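CRISPR-associated endonuclease Cas1 (Thermotoga maritima, PDB 4XTK) probably acts as a metal-dependent double-stranded DNA endonuclease in CRISPR adaptive immunity, working as a homodimer that assembles with Cas2. Local coordinates at residues E[119-124]-E[157-162]; E[175-180]-E[187-192]; E[281-286]-E[300-305]. All coordinates share one frame; numbering follows the deposited sequence.

Contact 1 is wholly buried, whereas contacts 2 and 3 are each partly exposed. All three pack side chains against helix 230-252, and helix 188-208 contributes a segment to contact 2 and covers part of contact 3. Contact 1, where two nearly parallel helix segments meet beside the probable metal site, has no hydrogen bond across it and rests on Met-aromatic packing. Contact 2 ties a loop to a helix start by side-chain amide, guanidinium and water bonds. Contact 3, closest to the centre of the chain, joins a helix end to a helix start through one backbone bond and a peripheral salt bridge. Contacts 1 and 2 touch where E160 CB packs 3.7 Å from R180 O.

Contact 1: E[119-124]-E[157-162]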
ATOM      1  N   GLN E 119      26.939   5.195  18.580  1.00 51.00           N
ATOM      2  CA  GLN E 119      27.732   6.410  18.476  1.00 56.73           C
ATOM      3  C   GLN E 119      26.889   7.628  18.844  1.00 50.67           C
ATOM      4  O   GLN E 119      27.394   8.578  19.438  1.00 50.91           O
ATOM      5  CB  GLN E 119      28.325   6.564  17.077  1.00 53.76           C
ATOM      6  CG  GLN E 119      29.401   7.640  17.016  1.00 72.30           C
ATOM      7  CD  GLN E 119      30.477   7.451  18.084  1.00 87.79           C
ATOM      8  OE1 GLN E 119      30.996   6.350  18.279  1.00 91.74           O
ATOM      9  NE2 GLN E 119      30.800   8.529  18.791  1.00 92.40           N
ATOM     10  N   ASN E 120      25.604   7.583  18.516  1.00 48.07           N
ATOM     11  CA  ASN E 120      24.691   8.638  18.918  1.00 47.03           C
ATOM     12  C   ASN E 120      24.532   8.683  20.430  1.00 51.79           C
ATOM     13  O   ASN E 120      24.495   9.763  21.024  1.00 55.32           O
ATOM     14  CB  ASN E 120      23.331   8.461  18.253  1.00 44.20           C
ATOM     15  CG  ASN E 120      23.372   8.755  16.771  1.00 43.96           C
ATOM     16  OD1 ASN E 120      24.392   9.209  16.242  1.00 44.47           O
ATOM     17  ND2 ASN E 120      22.257   8.513  16.093  1.00 42.32           N
ATOM     18  N   MET E 121      24.441   7.507  21.046  1.00 51.26           N
ATOM     19  CA  MET E 121      24.402   7.402  22.500  1.00 49.24           C
ATOM     20  C   MET E 121      25.646   8.038  23.121  1.00 52.23           C
ATOM     21  O   MET E 121      25.545   8.845  24.047  1.00 54.67           O
ATOM     22  CB  MET E 121      24.285   5.939  22.945  1.00 49.95           C
ATOM     23  CG  MET E 121      22.876   5.363  22.890  1.00 48.48           C
ATOM     24  SD  MET E 121      22.750   3.720  23.643  1.00 49.64           S
ATOM     25  CE  MET E 121      22.642   2.649  22.222  1.00 46.08           C
ATOM     26  N   VAL E 122      26.814   7.675  22.605  1.00 51.63           N
ATOM     27  CA  VAL E 122      28.073   8.181  23.138  1.00 53.42           C
ATOM     28  C   VAL E 122      28.194   9.691  22.964  1.00 62.39           C
ATOM     29  O   VAL E 122      28.615  10.397  23.884  1.00 70.78           O
ATOM     30  CB  VAL E 122      29.280   7.494  22.471  1.00 54.31           C
ATOM     31  CG1 VAL E 122      30.558   8.262  22.738  1.00 56.13           C
ATOM     32  CG2 VAL E 122      29.400   6.064  22.956  1.00 53.92           C
ATOM     33  N   ASP E 123      27.815  10.185  21.789  1.00 64.29           N
ATOM     34  CA  ASP E 123      27.898  11.615  21.514  1.00 58.71           C
ATOM     35  C   ASP E 123      26.985  12.423  22.439  1.00 51.14           C
ATOM     36  O   ASP E 123      27.376  13.486  22.931  1.00 52.45           O
ATOM     37  CB  ASP E 123      27.559  11.904  20.050  1.00 67.22           C
ATOM     38  CG  ASP E 123      28.654  11.454  19.099  1.00 82.45           C
ATOM     39  OD1 ASP E 123      29.788  11.214  19.568  1.00 94.42           O
ATOM     40  OD2 ASP E 123      28.386  11.352  17.881  1.00 81.21           O
ATOM     41  N   PHE E 124      25.783  11.913  22.686  1.00 49.27           N
ATOM     42  CA  PHE E 124      24.848  12.600  23.563  1.00 47.89           C
ATOM     43  C   PHE E 124      25.429  12.726  24.971  1.00 63.06           C
ATOM     44  O   PHE E 124      25.351  13.790  25.593  1.00 64.25           O
ATOM     45  CB  PHE E 124      23.502  11.870  23.600  1.00 45.98           C
ATOM     46  CG  PHE E 124      22.440  12.597  24.373  1.00 52.71           C
ATOM     47  CD1 PHE E 124      21.698  13.603  23.778  1.00 57.91           C
ATOM     48  CD2 PHE E 124      22.188  12.282  25.698  1.00 57.28           C
ATOM     49  CE1 PHE E 124      20.724  14.278  24.487  1.00 61.72           C
ATOM     50  CE2 PHE E 124      21.215  12.955  26.413  1.00 59.74           C
ATOM     51  CZ  PHE E 124      20.481  13.953  25.804  1.00 62.70           C
ATOM     52  N   ASN E 157      20.593  -3.880  25.973  1.00 47.98           N
ATOM     53  CA  ASN E 157      21.384  -3.775  27.189  1.00 48.98           C
ATOM     54  C   ASN E 157      22.224  -2.504  27.204  1.00 46.55           C
ATOM     55  O   ASN E 157      22.371  -1.860  28.245  1.00 47.54           O
ATOM     56  CB  ASN E 157      22.283  -5.007  27.356  1.00 57.79           C
ATOM     57  CG  ASN E 157      21.491  -6.287  27.556  1.00 64.42           C
ATOM     58  OD1 ASN E 157      20.374  -6.268  28.075  1.00 63.66           O
ATOM     59  ND2 ASN E 157      22.072  -7.410  27.151  1.00 68.75           N
ATOM     60  N   ALA E 158      22.770  -2.148  26.043  1.00 44.21           N
ATOM     61  CA  ALA E 158      23.497  -0.893  25.880  1.00 42.97           C
ATOM     62  C   ALA E 158      22.601   0.290  26.214  1.00 42.54           C
ATOM     63  O   ALA E 158      23.008   1.217  26.912  1.00 44.05           O
ATOM     64  CB  ALA E 158      24.030  -0.759  24.464  1.00 43.51           C
ATOM     65  N   ARG E 159      21.376   0.247  25.703  1.00 43.36           N
ATOM     66  CA  ARG E 159      20.407   1.301  25.955  1.00 45.81           C
ATOM     67  C   ARG E 159      20.151   1.448  27.457  1.00 52.21           C
ATOM     68  O   ARG E 159      20.118   2.568  27.982  1.00 45.94           O
ATOM     69  CB  ARG E 159      19.104   1.013  25.209  1.00 48.29           C
ATOM     70  CG  ARG E 159      18.061   2.115  25.299  1.00 53.54           C
ATOM     71  CD  ARG E 159      18.347   3.248  24.333  1.00 42.33           C
ATOM     72  NE  ARG E 159      18.395   2.794  22.946  1.00 45.99           N
ATOM     73  CZ  ARG E 159      18.788   3.548  21.925  1.00 50.28           C
ATOM     74  NH1 ARG E 159      19.167   4.805  22.129  1.00 57.84           N
ATOM     75  NH2 ARG E 159      18.808   3.045  20.697  1.00 51.74           N
ATOM     76  N   GLU E 160      19.993   0.318  28.145  1.00 52.28           N
ATOM     77  CA  GLU E 160      19.675   0.337  29.571  1.00 48.46           C
ATOM     78  C   GLU E 160      20.824   0.932  30.387  1.00 48.73           C
ATOM     79  O   GLU E 160      20.597   1.684  31.335  1.00 50.45           O
ATOM     80  CB  GLU E 160      19.341  -1.067  30.065  1.00 48.00           C
ATOM     81  N   GLU E 161      22.052   0.600  30.006  1.00 43.29           N
ATOM     82  CA  GLU E 161      23.232   1.182  30.637  1.00 45.67           C
ATOM     83  C   GLU E 161      23.315   2.676  30.330  1.00 47.06           C
ATOM     84  O   GLU E 161      23.662   3.496  31.188  1.00 48.57           O
ATOM     85  CB  GLU E 161      24.499   0.466  30.163  1.00 47.55           C
ATOM     86  CG  GLU E 161      25.785   1.125  30.598  1.00 50.12           C
ATOM     87  CD  GLU E 161      25.926   1.169  32.103  1.00 75.33           C
ATOM     88  OE1 GLU E 161      25.361   0.278  32.774  1.00 79.04           O
ATOM     89  OE2 GLU E 161      26.595   2.092  32.619  1.00 68.94           O
ATOM     90  N   TYR E 162      22.996   3.014  29.089  1.00 46.17           N
ATOM     91  CA  TYR E 162      22.964   4.390  28.647  1.00 49.17           C
ATOM     92  C   TYR E 162      21.957   5.190  29.469  1.00 51.24           C
ATOM     93  O   TYR E 162      22.242   6.310  29.896  1.00 50.62           O
ATOM     94  CB  TYR E 162      22.629   4.437  27.157  1.00 48.65           C
ATOM     95  CG  TYR E 162      22.075   5.747  26.668  1.00 48.88           C
ATOM     96  CD1 TYR E 162      22.916   6.770  26.261  1.00 50.87           C
ATOM     97  CD2 TYR E 162      20.705   5.954  26.597  1.00 44.63           C
ATOM     98  CE1 TYR E 162      22.407   7.970  25.808  1.00 54.96           C
ATOM     99  CE2 TYR E 162      20.186   7.147  26.148  1.00 47.22           C
ATOM    100  CZ  TYR E 162      21.041   8.150  25.753  1.00 49.79           C
ATOM    101  OH  TYR E 162      20.527   9.333  25.299  1.00 43.28           O
TER
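R159 NH2 is the best-held polar atom, gripped by two salt bridges, one to E155 OE2 and one to E236 OE1. Both glutamates are probable Mn(2+) ligands, and R159 would offset some of their negative charge, as a second-shell residue of the probable site that H221 completes. R159 CG is anti to the backbone N (chi1 -175°), and bends at chi2 and chi3 carry the guanidinium across the tip of M121 at about a right angle. M121 CE lies over one guanidinium face, 4.0 Å from R159 CZ. The same methionine also serves Y162: M121 CG stands over one face of the phenol ring, toward its rim, in a CH-pi contact 3.9 Å from the centroid. M121 SD approaches the ring obliquely, a Met-aromatic contact, and touches Y162 CB at 3.6 Å. M121 thus lies against both the R159 guanidinium and the Y162 ring. M121 CE reaches A158 CB at 4.3 Å. Further along, F124 CD2 meets Y162 OH at 3.4 Å, and that hydroxyl is hydrogen-bonded to D244 OD2. The segment axes run almost parallel, 7° apart and 11.1 Å at closest approach. Helices 103-127 and 148-166 pack here side by side in the helical domain, with helix 230-252 laid against F124, R159 and Y162, and helix 136-144 against A158.

Contact 2: E[175-180]-E[187-192]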
ATOM      1  N   PHE E 175      12.032  11.905  39.300  1.00 54.63           N
ATOM      2  CA  PHE E 175      12.080  11.879  37.844  1.00 58.10           C
ATOM      3  C   PHE E 175      13.221  11.074  37.222  1.00 55.07           C
ATOM      4  O   PHE E 175      13.425  11.137  36.015  1.00 56.13           O
ATOM      5  CB  PHE E 175      12.099  13.315  37.324  1.00 62.31           C
ATOM      6  CG  PHE E 175      10.784  14.003  37.481  1.00 61.11           C
ATOM      7  CD1 PHE E 175      10.467  14.654  38.662  1.00 52.44           C
ATOM      8  CD2 PHE E 175       9.840  13.955  36.468  1.00 56.85           C
ATOM      9  CE1 PHE E 175       9.245  15.266  38.821  1.00 53.90           C
ATOM     10  CE2 PHE E 175       8.614  14.567  36.618  1.00 58.71           C
ATOM     11  CZ  PHE E 175       8.316  15.222  37.794  1.00 60.16           C
ATOM     12  N   ARG E 176      14.003  10.372  38.033  1.00 56.44           N
ATOM     13  CA  ARG E 176      15.041   9.493  37.485  1.00 58.85           C
ATOM     14  C   ARG E 176      14.436   8.247  36.838  1.00 50.11           C
ATOM     15  O   ARG E 176      13.412   7.730  37.288  1.00 50.84           O
ATOM     16  CB  ARG E 176      16.050   9.085  38.567  1.00 55.04           C
ATOM     17  CG  ARG E 176      16.821  10.264  39.123  1.00 52.35           C
ATOM     18  CD  ARG E 176      18.029   9.857  39.928  1.00 64.37           C
ATOM     19  NE  ARG E 176      18.886  11.012  40.178  1.00 74.95           N
ATOM     20  CZ  ARG E 176      20.197  10.944  40.379  1.00 83.29           C
ATOM     21  NH1 ARG E 176      20.813   9.769  40.360  1.00 89.97           N
ATOM     22  NH2 ARG E 176      20.891  12.053  40.590  1.00 80.91           N
ATOM     23  N   ILE E 177      15.076   7.781  35.770  1.00 45.53           N
ATOM     24  CA  ILE E 177      14.623   6.596  35.053  1.00 48.86           C
ATOM     25  C   ILE E 177      14.763   5.349  35.912  1.00 43.57           C
ATOM     26  O   ILE E 177      13.962   4.421  35.802  1.00 45.00           O
ATOM     27  CB  ILE E 177      15.415   6.397  33.750  1.00 50.16           C
ATOM     28  CG1 ILE E 177      15.395   7.684  32.919  1.00 43.36           C
ATOM     29  CG2 ILE E 177      14.877   5.205  32.961  1.00 39.14           C
ATOM     30  CD1 ILE E 177      16.404   7.699  31.794  1.00 44.90           C
ATOM     31  N   GLU E 178      15.759   5.365  36.797  1.00 57.73           N
ATOM     32  CA  GLU E 178      16.169   4.176  37.535  1.00 62.39           C
ATOM     33  C   GLU E 178      16.543   3.095  36.519  1.00 78.23           C
ATOM     34  O   GLU E 178      17.529   3.228  35.792  1.00 80.73           O
ATOM     35  CB  GLU E 178      15.067   3.700  38.484  1.00 63.99           C
ATOM     36  CG  GLU E 178      14.735   4.688  39.597  1.00 81.81           C
ATOM     37  CD  GLU E 178      15.930   5.012  40.480  1.00 95.10           C
ATOM     38  OE1 GLU E 178      16.590   4.065  40.961  1.00102.55           O
ATOM     39  OE2 GLU E 178      16.206   6.215  40.697  1.00 95.30           O
ATOM     40  N   LYS E 179      15.771   2.022  36.483  1.00 45.98           N
ATOM     41  CA  LYS E 179      15.961   0.979  35.485  1.00 66.36           C
ATOM     42  C   LYS E 179      14.899   1.073  34.383  1.00 62.05           C
ATOM     43  O   LYS E 179      13.716   1.171  34.682  1.00 68.72           O
ATOM     44  CB  LYS E 179      15.917  -0.382  36.175  1.00 62.78           C
ATOM     45  CG  LYS E 179      16.252  -1.594  35.336  1.00 71.15           C
ATOM     46  CD  LYS E 179      16.212  -2.823  36.260  1.00 89.10           C
ATOM     47  CE  LYS E 179      16.591  -4.118  35.562  1.00 99.42           C
ATOM     48  NZ  LYS E 179      18.034  -4.181  35.212  1.00104.95           N
ATOM     49  N   ARG E 180      15.317   1.082  33.116  1.00 54.83           N
ATOM     50  CA  ARG E 180      14.378   0.889  32.004  1.00 54.26           C
ATOM     51  C   ARG E 180      14.640  -0.411  31.262  1.00 67.70           C
ATOM     52  O   ARG E 180      15.705  -0.602  30.673  1.00 76.94           O
ATOM     53  CB  ARG E 180      14.427   2.035  30.992  1.00 54.22           C
ATOM     54  CG  ARG E 180      13.426   1.824  29.836  1.00 46.06           C
ATOM     55  CD  ARG E 180      13.191   3.086  29.026  1.00 41.32           C
ATOM     56  NE  ARG E 180      12.136   2.923  28.026  1.00 43.07           N
ATOM     57  CZ  ARG E 180      10.872   3.304  28.201  1.00 48.90           C
ATOM     58  NH1 ARG E 180      10.499   3.865  29.344  1.00 58.65           N
ATOM     59  NH2 ARG E 180       9.978   3.128  27.234  1.00 38.95           N
ATOM     60  N   ASN E 187       6.773   4.856  36.678  1.00 46.87           N
ATOM     61  CA  ASN E 187       7.220   6.096  37.294  1.00 54.50           C
ATOM     62  C   ASN E 187       7.176   7.217  36.270  1.00 49.82           C
ATOM     63  O   ASN E 187       6.855   6.987  35.103  1.00 45.86           O
ATOM     64  CB  ASN E 187       8.628   5.961  37.891  1.00 47.73           C
ATOM     65  CG  ASN E 187       9.680   5.578  36.868  1.00 53.22           C
ATOM     66  OD1 ASN E 187       9.489   5.725  35.660  1.00 50.24           O
ATOM     67  ND2 ASN E 187      10.824   5.117  37.357  1.00 45.93           N
ATOM     68  N   PHE E 188       7.516   8.426  36.700  1.00 48.02           N
ATOM     69  CA  PHE E 188       7.377   9.592  35.837  1.00 47.38           C
ATOM     70  C   PHE E 188       8.228   9.476  34.575  1.00 47.13           C
ATOM     71  O   PHE E 188       7.716   9.603  33.464  1.00 46.66           O
ATOM     72  CB  PHE E 188       7.746  10.864  36.602  1.00 49.56           C
ATOM     73  CG  PHE E 188       6.824  11.173  37.743  1.00 50.27           C
ATOM     74  CD1 PHE E 188       5.480  10.850  37.672  1.00 51.22           C
ATOM     75  CD2 PHE E 188       7.300  11.791  38.885  1.00 52.29           C
ATOM     76  CE1 PHE E 188       4.627  11.140  38.718  1.00 54.21           C
ATOM     77  CE2 PHE E 188       6.454  12.081  39.939  1.00 55.15           C
ATOM     78  CZ  PHE E 188       5.115  11.756  39.853  1.00 56.16           C
ATOM     79  N   ALA E 189       9.518   9.214  34.757  1.00 45.73           N
ATOM     80  CA  ALA E 189      10.476   9.228  33.658  1.00 45.22           C
ATOM     81  C   ALA E 189      10.139   8.216  32.564  1.00 45.75           C
ATOM     82  O   ALA E 189      10.198   8.544  31.381  1.00 44.93           O
ATOM     83  CB  ALA E 189      11.880   8.981  34.187  1.00 43.88           C
ATOM     84  N   ASN E 190       9.781   6.995  32.946  1.00 41.37           N
ATOM     85  CA  ASN E 190       9.460   5.983  31.951  1.00 40.69           C
ATOM     86  C   ASN E 190       8.136   6.262  31.236  1.00 46.53           C
ATOM     87  O   ASN E 190       7.942   5.843  30.091  1.00 53.57           O
ATOM     88  CB  ASN E 190       9.440   4.588  32.577  1.00 45.77           C
ATOM     89  CG  ASN E 190      10.835   4.068  32.866  1.00 52.79           C
ATOM     90  OD1 ASN E 190      11.607   3.804  31.948  1.00 54.02           O
ATOM     91  ND2 ASN E 190      11.158   3.901  34.142  1.00 48.71           N
ATOM     92  N   THR E 191       7.232   6.973  31.896  1.00 44.24           N
ATOM     93  CA  THR E 191       6.002   7.408  31.245  1.00 45.03           C
ATOM     94  C   THR E 191       6.324   8.388  30.122  1.00 44.53           C
ATOM     95  O   THR E 191       5.703   8.362  29.059  1.00 51.33           O
ATOM     96  CB  THR E 191       5.039   8.072  32.239  1.00 49.09           C
ATOM     97  OG1 THR E 191       4.661   7.121  33.239  1.00 53.59           O
ATOM     98  CG2 THR E 191       3.791   8.576  31.522  1.00 46.60           C
ATOM     99  N   LEU E 192       7.307   9.248  30.369  1.00 44.86           N
ATOM    100  CA  LEU E 192       7.743  10.221  29.379  1.00 45.20           C
ATOM    101  C   LEU E 192       8.514   9.568  28.235  1.00 40.34           C
ATOM    102  O   LEU E 192       8.206   9.798  27.062  1.00 41.27           O
ATOM    103  CB  LEU E 192       8.598  11.302  30.040  1.00 47.70           C
ATOM    104  CG  LEU E 192       7.825  12.279  30.922  1.00 47.38           C
ATOM    105  CD1 LEU E 192       8.790  13.147  31.696  1.00 51.47           C
ATOM    106  CD2 LEU E 192       6.882  13.137  30.086  1.00 46.22           C
TER
HETATM  107  O   HOH W   1      10.687   8.477  37.257  1.00 40.93           O
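N187 OD1 and both amide atoms of N190 are hydrogen-bonded. N187 is the N-cap of helix 188-208: its CG takes the crowded position between backbone N and carbonyl carbon (chi1 59°), which turns OD1 back over the first turn. That oxygen accepts from N190 N at 3.0 Å and, on a lone pair, from N190 ND2 at 2.9 Å. N187 O likewise accepts twice, from T191 N and T191 OG1. The second hydrogen of N190 ND2 points to the loop, where it makes a weak bond to I177 O at 3.3 Å. The other end of the N190 amide is held by R180, whose chain, extended from CG to NE, runs antiparallel alongside N190. R180 NH1 lies 2.8 Å from N190 OD1 in the carbonyl plane, on a lone pair, and the guanidinium and amide planes are only 24° apart. NH1 also reaches N190 O weakly, while R180 NH2 bonds to S194 OG. A water completes the seam, donating to R176 O at 2.8 Å and accepting from the helix-start amide A189 N at 2.9 Å. I177 N is satisfied by D167 OD1. Apolar packing occupies the far end: F188 CD2 stands over one face of F175, 3.7 Å from F175 CZ, with the rings oblique at 33°. I177 CG1 touches A189 CB at 4.0 Å. The loop 175-180, running between helices 148-166 and 188-208, is thereby fastened to the start of the latter, with Y163 and I166 of helix 148-166 behind I177 and helix 230-252 beneath F175, A189 and L192.

Contact 3: E[281-286]-E[300-305]; sequences NYEQAL and SMRSLI
The tight half of this contact gathers round L286, near the C-terminal end of helix 272-287. Its carbonyl oxygen accepts, on a lone pair, from R302 N at 3.2 Å, so one helix end is joined directly to the first turn of the next. L286 CD2 turns inward to meet M301 CB at 4.4 Å and I305 CD1 at 4.3 Å. S300 is the N-cap, its OG accepting from S303 N at 3.3 Å. The outer half is looser and partly exposed. R302, with CG anti to the backbone N, runs straight until chi3 (-69°) folds the guanidinium back over L286, one face lying on CB with NH2 at 3.7 Å from it. E283 OE1 meets the edge of that guanidinium in a salt bridge 3.4 Å from R302 NH2, the two flat groups nearly coplanar (8°). At this length the salt bridge is probably modest, on the partly exposed side. Strands 289-292 and 297-300 make the connection between helices 272-287 and 301-316, whose segment axes cross at 66°, while helices 188-208 and 230-252 cover the inner side, where T203 touches L286, L207 touches I305 and V242 touches M301.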
ATOM      1  N   ASN E 281       6.513  20.576  22.126  1.00 48.20           N
ATOM      2  CA  ASN E 281       7.964  20.610  22.258  1.00 59.77           C
ATOM      3  C   ASN E 281       8.628  19.591  21.352  1.00 61.38           C
ATOM      4  O   ASN E 281       9.683  19.857  20.773  1.00 57.81           O
ATOM      5  CB  ASN E 281       8.384  20.357  23.706  1.00 47.11           C
ATOM      6  CG  ASN E 281       8.173  21.559  24.587  1.00 70.97           C
ATOM      7  OD1 ASN E 281       9.044  22.420  24.693  1.00 78.23           O
ATOM      8  ND2 ASN E 281       7.013  21.631  25.223  1.00 71.28           N
ATOM      9  N   TYR E 282       8.004  18.420  21.247  1.00 59.85           N
ATOM     10  CA  TYR E 282       8.474  17.375  20.352  1.00 57.17           C
ATOM     11  C   TYR E 282       8.483  17.868  18.920  1.00 58.25           C
ATOM     12  O   TYR E 282       9.469  17.700  18.207  1.00 60.20           O
ATOM     13  CB  TYR E 282       7.603  16.122  20.465  1.00 48.61           C
ATOM     14  CG  TYR E 282       7.938  15.042  19.458  1.00 45.71           C
ATOM     15  CD1 TYR E 282       8.910  14.083  19.732  1.00 51.70           C
ATOM     16  CD2 TYR E 282       7.274  14.968  18.237  1.00 44.50           C
ATOM     17  CE1 TYR E 282       9.214  13.087  18.813  1.00 48.78           C
ATOM     18  CE2 TYR E 282       7.575  13.973  17.311  1.00 40.25           C
ATOM     19  CZ  TYR E 282       8.546  13.041  17.606  1.00 48.96           C
ATOM     20  OH  TYR E 282       8.845  12.060  16.691  1.00 51.96           O
ATOM     21  N   GLU E 283       7.374  18.466  18.497  1.00 59.76           N
ATOM     22  CA  GLU E 283       7.249  18.910  17.118  1.00 62.69           C
ATOM     23  C   GLU E 283       8.223  20.047  16.865  1.00 56.12           C
ATOM     24  O   GLU E 283       8.663  20.272  15.737  1.00 52.93           O
ATOM     25  CB  GLU E 283       5.811  19.337  16.810  1.00 70.12           C
ATOM     26  CG  GLU E 283       4.862  18.209  16.344  1.00 87.70           C
ATOM     27  CD  GLU E 283       5.465  17.239  15.316  1.00 98.69           C
ATOM     28  OE1 GLU E 283       6.408  17.614  14.580  1.00111.39           O
ATOM     29  OE2 GLU E 283       4.978  16.088  15.241  1.00 94.34           O
ATOM     30  N   GLN E 284       8.568  20.751  17.932  1.00 60.28           N
ATOM     31  CA  GLN E 284       9.590  21.776  17.857  1.00 60.34           C
ATOM     32  C   GLN E 284      10.968  21.131  17.716  1.00 63.52           C
ATOM     33  O   GLN E 284      11.844  21.660  17.042  1.00 57.93           O
ATOM     34  CB  GLN E 284       9.540  22.676  19.091  1.00 58.83           C
ATOM     35  CG  GLN E 284      10.310  23.963  18.931  1.00 69.95           C
ATOM     36  CD  GLN E 284       9.841  24.747  17.725  1.00 81.70           C
ATOM     37  OE1 GLN E 284       8.640  24.891  17.500  1.00 82.33           O
ATOM     38  NE2 GLN E 284      10.785  25.252  16.936  1.00 89.88           N
ATOM     39  N   ALA E 285      11.153  19.978  18.348  1.00 70.14           N
ATOM     40  CA  ALA E 285      12.448  19.309  18.316  1.00 68.08           C
ATOM     41  C   ALA E 285      12.790  18.839  16.904  1.00 70.77           C
ATOM     42  O   ALA E 285      13.931  18.964  16.457  1.00 73.82           O
ATOM     43  CB  ALA E 285      12.465  18.141  19.290  1.00 41.05           C
ATOM     44  N   LEU E 286      11.792  18.317  16.201  1.00 61.53           N
ATOM     45  CA  LEU E 286      11.989  17.809  14.849  1.00 57.92           C
ATOM     46  C   LEU E 286      12.381  18.915  13.867  1.00 63.58           C
ATOM     47  O   LEU E 286      13.012  18.648  12.841  1.00 60.85           O
ATOM     48  CB  LEU E 286      10.724  17.095  14.356  1.00 48.44           C
ATOM     49  CG  LEU E 286      10.381  15.736  14.979  1.00 49.39           C
ATOM     50  CD1 LEU E 286       9.096  15.183  14.375  1.00 40.07           C
ATOM     51  CD2 LEU E 286      11.529  14.725  14.831  1.00 45.57           C
ATOM     52  N   SER E 300      17.534  19.877   9.767  1.00 72.85           N
ATOM     53  CA  SER E 300      16.550  19.573  10.795  1.00 74.84           C
ATOM     54  C   SER E 300      16.624  18.093  11.126  1.00 78.25           C
ATOM     55  O   SER E 300      17.134  17.299  10.334  1.00 82.59           O
ATOM     56  CB  SER E 300      15.142  19.945  10.331  1.00 74.00           C
ATOM     57  OG  SER E 300      14.757  19.167   9.209  1.00 69.69           O
ATOM     58  N   MET E 301      16.121  17.724  12.296  1.00 68.39           N
ATOM     59  CA  MET E 301      16.111  16.329  12.696  1.00 59.67           C
ATOM     60  C   MET E 301      15.242  15.501  11.753  1.00 57.08           C
ATOM     61  O   MET E 301      15.531  14.333  11.495  1.00 68.06           O
ATOM     62  CB  MET E 301      15.618  16.182  14.134  1.00 60.96           C
ATOM     63  CG  MET E 301      16.092  14.907  14.806  1.00 63.25           C
ATOM     64  SD  MET E 301      17.889  14.856  14.928  1.00 95.79           S
ATOM     65  CE  MET E 301      18.209  16.359  15.839  1.00 41.58           C
ATOM     66  N   ARG E 302      14.181  16.112  11.234  1.00 61.74           N
ATOM     67  CA  ARG E 302      13.300  15.423  10.297  1.00 59.61           C
ATOM     68  C   ARG E 302      14.051  15.100   9.016  1.00 53.36           C
ATOM     69  O   ARG E 302      13.797  14.084   8.379  1.00 45.76           O
ATOM     70  CB  ARG E 302      12.061  16.264   9.985  1.00 59.28           C
ATOM     71  CG  ARG E 302      11.084  15.582   9.041  1.00 61.89           C
ATOM     72  CD  ARG E 302       9.866  16.446   8.744  1.00 70.89           C
ATOM     73  NE  ARG E 302       9.001  16.613   9.910  1.00 77.72           N
ATOM     74  CZ  ARG E 302       8.988  17.690  10.688  1.00 81.10           C
ATOM     75  NH1 ARG E 302       9.798  18.710  10.426  1.00 83.23           N
ATOM     76  NH2 ARG E 302       8.164  17.751  11.726  1.00 79.05           N
ATOM     77  N   SER E 303      14.982  15.970   8.640  1.00 50.47           N
ATOM     78  CA  SER E 303      15.792  15.719   7.461  1.00 60.77           C
ATOM     79  C   SER E 303      16.796  14.610   7.735  1.00 62.95           C
ATOM     80  O   SER E 303      17.061  13.789   6.861  1.00 62.05           O
ATOM     81  CB  SER E 303      16.503  16.990   7.006  1.00 66.28           C
ATOM     82  OG  SER E 303      15.591  17.860   6.358  1.00 73.05           O
ATOM     83  N   LEU E 304      17.341  14.583   8.948  1.00 64.40           N
ATOM     84  CA  LEU E 304      18.280  13.536   9.337  1.00 59.66           C
ATOM     85  C   LEU E 304      17.640  12.155   9.238  1.00 57.44           C
ATOM     86  O   LEU E 304      18.276  11.199   8.780  1.00 56.52           O
ATOM     87  CB  LEU E 304      18.804  13.765  10.757  1.00 52.58           C
ATOM     88  CG  LEU E 304      20.026  14.674  10.915  1.00 56.21           C
ATOM     89  CD1 LEU E 304      20.559  14.591  12.333  1.00 56.05           C
ATOM     90  CD2 LEU E 304      21.114  14.321   9.913  1.00 54.31           C
ATOM     91  N   ILE E 305      16.388  12.055   9.672  1.00 46.89           N
ATOM     92  CA  ILE E 305      15.655  10.798   9.585  1.00 46.18           C
ATOM     93  C   ILE E 305      15.421  10.471   8.113  1.00 46.41           C
ATOM     94  O   ILE E 305      15.635   9.342   7.674  1.00 45.17           O
ATOM     95  CB  ILE E 305      14.314  10.863  10.343  1.00 43.98           C
ATOM     96  CG1 ILE E 305      14.556  11.202  11.815  1.00 36.49           C
ATOM     97  CG2 ILE E 305      13.563   9.544  10.232  1.00 36.86           C
ATOM     98  CD1 ILE E 305      13.289  11.471  12.596  1.00 31.39           C
TER